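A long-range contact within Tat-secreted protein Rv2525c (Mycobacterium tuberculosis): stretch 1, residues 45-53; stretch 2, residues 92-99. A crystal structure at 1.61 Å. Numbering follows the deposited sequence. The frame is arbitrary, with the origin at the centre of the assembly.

Stretch 1, residues 45-53: KPIQLSEAR
Stretch 2, residues 92-99: ELHAAAGG

No direct hydrogen bond joins the two stretches; two waters make the polar links between their backbones. Water 1 donates to Ile47 O (2.7 Å from the water O) and to Leu93 O (2.8 Å from the water O), so it bridges two carbonyls, both acceptors, that cannot bond to each other. Leu93 O also accepts from Ala97 N. Water 2 accepts from Leu49 N (2.9 Å to the water O) and donates to Ala96 O (3.1 Å from the water O). It also donates weakly to Gln48 OE1, 3.3 Å from the water O.

Stretch 1 begins extended. Lys45 has phi/psi -122/127, and a cis peptide bond leads into Pro46 (-90/165, C-gamma endo). Ile47 (-61/136) and Gln48 (-101/160) follow. Gln48 is the N-cap residue, and the helix runs from Leu49 through Arg53 and beyond, with phi/psi near -60/-40. Its first turn is held by Ala52 N to Gln48 O (3.1 Å) and Arg53 N to Leu49 O (2.9 Å). The Gln48 side chain (chi1 m, chi2 m) points away from stretch 2 at CA-to-CB; its NE2 makes a weak hydrogen bond to Pro46 O at 3.3 Å.

Residues 92-96 are the end of a helix that begins earlier in the chain (phi -61 to -70, psi -29 to -50). Ala96 N bonds to Glu92 O (2.9 Å) and Ala97 N to Leu93 O (3.1 Å). Ala97 (-89/7) leaves helical geometry, and Gly98 (83/17) turns the chain with positive phi. Gly98 N then bonds to Ala95 O (3.0 Å), and Gly99 N (-72/130) to His94 O (2.9 Å).

The register pairs Pro46 with Leu93 (CA to CA 7.1 Å) and Leu49 with Ala97 (CA to CA 3.8 Å). Residue number rises in both stretches along it, and the CA vectors 46 to 49 and 93 to 97 run broadly the same way. The backbones draw together toward the start of the stretch 1 helix.

Ala97 has the largest area covered by the other stretch. Its CB lies 3.5 Å from Ile47 O and 4.0 Å from Ile47 CG2. Ile47 is t, t. Ala97 O lies 3.4 Å from Leu49 CD1 and 3.3 Å from Ala52 CB, which are packing contacts.

Leu49 (chi1 t, chi2 p) also places CB 3.8 Å from Ala96 O and CD1 3.8 Å from Gly98 N. An ideal CB on Gly98 would sit 2.9 Å from Leu49 CD1, a clash, so the absent side chain leaves room for the leucine.

At the other end, Pro46 CB meets Leu93 CD1 at 4.0 Å. Leu93 is m, t. Both CA-to-CB bonds point toward the other stretch, and the contact is apolar.

The contact buries 288 Å² in total.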

ATOM      1  N   LYS A  45       6.244  10.079   4.205  1.00  8.83           N
ATOM      2  CA  LYS A  45       6.663   8.797   4.797  1.00  7.96           C
ATOM      3  C   LYS A  45       7.374   9.007   6.135  1.00 11.66           C
ATOM      4  O   LYS A  45       8.365   9.712   6.162  1.00 11.97           O
ATOM      5  CB  LYS A  45       7.649   8.067   3.861  1.00  8.67           C
ATOM      6  CG  LYS A  45       7.142   7.676   2.487  1.00 10.18           C
ATOM      7  CD  LYS A  45       8.152   6.706   1.836  1.00  9.15           C
ATOM      8  CE  LYS A  45       7.695   6.263   0.477  1.00 11.40           C
ATOM      9  NZ  LYS A  45       8.682   5.300  -0.100  1.00  9.90           N
ATOM     10  N   PRO A  46       6.987   8.356   7.230  1.00  9.25           N
ATOM     11  CA  PRO A  46       5.791   7.536   7.426  1.00  8.68           C
ATOM     12  C   PRO A  46       4.636   8.391   7.932  1.00 11.94           C
ATOM     13  O   PRO A  46       4.867   9.512   8.414  1.00 12.48           O
ATOM     14  CB  PRO A  46       6.237   6.568   8.535  1.00 10.23           C
ATOM     15  CG  PRO A  46       7.256   7.332   9.350  1.00 15.29           C
ATOM     16  CD  PRO A  46       7.731   8.519   8.501  1.00 10.71           C
ATOM     17  N   ILE A  47       3.418   7.872   7.862  1.00  7.10           N
ATOM     18  CA  ILE A  47       2.275   8.547   8.468  1.00  7.69           C
ATOM     19  C   ILE A  47       2.544   8.659   9.972  1.00 10.35           C
ATOM     20  O   ILE A  47       3.002   7.678  10.568  1.00  9.76           O
ATOM     21  CB  ILE A  47       0.940   7.807   8.172  1.00  9.68           C
ATOM     22  CG1 ILE A  47      -0.240   8.487   8.907  1.00  8.82           C
ATOM     23  CG2 ILE A  47       1.025   6.287   8.471  1.00  9.42           C
ATOM     24  CD1 ILE A  47      -1.712   7.986   8.528  1.00  7.52           C
ATOM     25  N   GLN A  48       2.275   9.846  10.574  1.00  9.79           N
ATOM     26  CA  GLN A  48       2.448  10.044  12.009  1.00  8.86           C
ATOM     27  C   GLN A  48       1.085   9.973  12.711  1.00 11.36           C
ATOM     28  O   GLN A  48       0.030  10.208  12.082  1.00  9.54           O
ATOM     29  CB  GLN A  48       3.131  11.402  12.305  1.00 10.09           C
ATOM     30  CG  GLN A  48       4.472  11.645  11.592  1.00 16.32           C
ATOM     31  CD  GLN A  48       5.585  10.746  12.088  1.00 38.56           C
ATOM     32  OE1 GLN A  48       5.709  10.444  13.284  1.00 34.14           O
ATOM     33  NE2 GLN A  48       6.465  10.347  11.186  1.00 38.94           N
ATOM     34  N   LEU A  49       1.106   9.726  14.043  1.00  7.10           N
ATOM     35  CA  LEU A  49      -0.139   9.662  14.805  1.00  7.82           C
ATOM     36  C   LEU A  49      -1.053  10.905  14.590  1.00 10.71           C
ATOM     37  O   LEU A  49      -2.269  10.742  14.401  1.00 10.23           O
ATOM     38  CB  LEU A  49       0.185   9.500  16.289  1.00  8.35           C
ATOM     39  CG  LEU A  49      -1.029   9.416  17.248  1.00 12.97           C
ATOM     40  CD1 LEU A  49      -1.845   8.159  17.003  1.00 14.58           C
ATOM     41  CD2 LEU A  49      -0.559   9.449  18.712  1.00 15.22           C
ATOM     42  N   SER A  50      -0.460  12.110  14.585  1.00  9.47           N
ATOM     43  CA  SER A  50      -1.233  13.372  14.454  1.00  8.10           C
ATOM     44  C   SER A  50      -1.988  13.423  13.113  1.00 11.14           C
ATOM     45  O   SER A  50      -3.136  13.876  13.075  1.00 11.10           O
ATOM     46  CB  SER A  50      -0.323  14.585  14.580  1.00 11.53           C
ATOM     47  OG  SER A  50       0.696  14.583  13.591  1.00 14.04           O
ATOM     48  N   GLU A  51      -1.366  12.907  12.036  1.00  8.39           N
ATOM     49  CA  GLU A  51      -2.035  12.881  10.725  1.00  7.88           C
ATOM     50  C   GLU A  51      -3.184  11.862  10.741  1.00 10.05           C
ATOM     51  O   GLU A  51      -4.278  12.161  10.265  1.00  9.61           O
ATOM     52  CB  GLU A  51      -1.041  12.521   9.609  1.00  9.26           C
ATOM     53  CG  GLU A  51      -1.734  12.443   8.259  1.00 13.41           C
ATOM     54  CD  GLU A  51      -0.935  11.792   7.148  1.00 13.06           C
ATOM     55  OE1 GLU A  51       0.286  11.554   7.308  1.00 10.11           O
ATOM     56  OE2 GLU A  51      -1.543  11.549   6.088  1.00  8.84           O
ATOM     57  N   ALA A  52      -2.950  10.659  11.316  1.00  8.04           N
ATOM     58  CA  ALA A  52      -4.005   9.636  11.439  1.00  9.53           C
ATOM     59  C   ALA A  52      -5.206  10.199  12.225  1.00 13.42           C
ATOM     60  O   ALA A  52      -6.365   9.997  11.843  1.00 14.00           O
ATOM     61  CB  ALA A  52      -3.452   8.413  12.158  1.00 10.64           C
ATOM     62  N   ARG A  53      -4.920  10.970  13.282  1.00  8.56           N
ATOM     63  CA  ARG A  53      -5.988  11.559  14.098  1.00  9.21           C
ATOM     64  C   ARG A  53      -6.772  12.629  13.298  1.00 10.50           C
ATOM     65  O   ARG A  53      -8.005  12.703  13.396  1.00 10.81           O
ATOM     66  CB  ARG A  53      -5.399  12.131  15.385  1.00  9.11           C
ATOM     67  CG  ARG A  53      -5.042  11.015  16.364  1.00 18.51           C
ATOM     68  CD  ARG A  53      -4.749  11.535  17.769  1.00 29.18           C
ATOM     69  NE  ARG A  53      -5.892  12.266  18.329  1.00 37.96           N
ATOM     70  CZ  ARG A  53      -6.915  11.698  18.963  1.00 46.78           C
ATOM     71  NH1 ARG A  53      -6.947  10.383  19.148  1.00 28.34           N
ATOM     72  NH2 ARG A  53      -7.904  12.443  19.436  1.00 29.16           N
ATOM     73  N   GLU A  92       5.717  -1.806  13.169  1.00  6.43           N
ATOM     74  CA  GLU A  92       6.109  -0.846  14.201  1.00  7.20           C
ATOM     75  C   GLU A  92       5.564   0.558  13.854  1.00  9.84           C
ATOM     76  O   GLU A  92       4.990   1.229  14.731  1.00  9.01           O
ATOM     77  CB  GLU A  92       7.648  -0.835  14.290  1.00  8.88           C
ATOM     78  CG  GLU A  92       8.198  -0.036  15.455  1.00 20.23           C
ATOM     79  CD  GLU A  92       9.711   0.080  15.520  1.00 39.15           C
ATOM     80  OE1 GLU A  92      10.400  -0.333  14.554  1.00 19.05           O
ATOM     81  OE2 GLU A  92      10.202   0.653  16.519  1.00 42.12           O
ATOM     82  N   LEU A  93       5.730   0.973  12.585  1.00  7.12           N
ATOM     83  CA  LEU A  93       5.287   2.296  12.147  1.00  6.21           C
ATOM     84  C   LEU A  93       3.770   2.371  12.100  1.00  9.00           C
ATOM     85  O   LEU A  93       3.212   3.421  12.418  1.00  7.82           O
ATOM     86  CB  LEU A  93       5.920   2.714  10.812  1.00  6.07           C
ATOM     87  CG  LEU A  93       7.442   2.960  10.923  1.00  9.80           C
ATOM     88  CD1 LEU A  93       8.049   3.169   9.560  1.00  9.80           C
ATOM     89  CD2 LEU A  93       7.762   4.183  11.861  1.00 12.81           C
ATOM     90  N   HIS A  94       3.109   1.270  11.698  1.00  6.03           N
ATOM     91  CA  HIS A  94       1.643   1.232  11.677  1.00  5.23           C
ATOM     92  C   HIS A  94       1.153   1.450  13.124  1.00  7.32           C
ATOM     93  O   HIS A  94       0.321   2.326  13.356  1.00  7.06           O
ATOM     94  CB  HIS A  94       1.196  -0.131  11.114  1.00  5.60           C
ATOM     95  CG  HIS A  94      -0.270  -0.384  11.172  1.00  8.36           C
ATOM     96  ND1 HIS A  94      -1.106  -0.020  10.130  1.00  9.75           N
ATOM     97  CD2 HIS A  94      -0.992  -1.065  12.096  1.00  9.31           C
ATOM     98  CE1 HIS A  94      -2.313  -0.439  10.466  1.00  8.60           C
ATOM     99  NE2 HIS A  94      -2.295  -1.076  11.647  1.00  8.59           N
ATOM    100  N   ALA A  95       1.701   0.690  14.085  1.00  6.36           N
ATOM    101  CA  ALA A  95       1.256   0.797  15.483  1.00  7.82           C
ATOM    102  C   ALA A  95       1.548   2.191  16.064  1.00  9.10           C
ATOM    103  O   ALA A  95       0.701   2.730  16.787  1.00  9.51           O
ATOM    104  CB  ALA A  95       1.916  -0.286  16.323  1.00  8.60           C
ATOM    105  N   ALA A  96       2.688   2.809  15.665  1.00  6.65           N
ATOM    106  CA  ALA A  96       3.117   4.119  16.187  1.00  7.93           C
ATOM    107  C   ALA A  96       2.165   5.223  15.715  1.00 12.96           C
ATOM    108  O   ALA A  96       2.002   6.217  16.416  1.00 13.27           O
ATOM    109  CB  ALA A  96       4.543   4.427  15.764  1.00  9.84           C
ATOM    110  N   ALA A  97       1.533   5.031  14.535  1.00  8.65           N
ATOM    111  CA  ALA A  97       0.571   6.004  13.988  1.00  8.85           C
ATOM    112  C   ALA A  97      -0.868   5.702  14.506  1.00 12.44           C
ATOM    113  O   ALA A  97      -1.822   6.380  14.101  1.00 11.00           O
ATOM    114  CB  ALA A  97       0.604   5.958  12.465  1.00  9.19           C
ATOM    115  N   GLY A  98      -0.992   4.756  15.443  1.00  7.98           N
ATOM    116  CA  GLY A  98      -2.285   4.392  16.022  1.00  8.16           C
ATOM    117  C   GLY A  98      -3.079   3.406  15.185  1.00 10.75           C
ATOM    118  O   GLY A  98      -4.281   3.209  15.421  1.00 12.11           O
ATOM    119  N   GLY A  99      -2.388   2.735  14.251  1.00  8.30           N
ATOM    120  CA  GLY A  99      -3.001   1.730  13.391  1.00  8.01           C
ATOM    121  C   GLY A  99      -3.320   0.467  14.170  1.00 10.58           C
ATOM    122  O   GLY A  99      -2.484   0.001  14.953  1.00  7.05           O
TER
HETATM  123  O   HOH W   1       4.474   5.943  12.045  1.00 14.16           O
HETATM  124  O   HOH W   2       3.582   8.556  15.043  1.00 29.60           O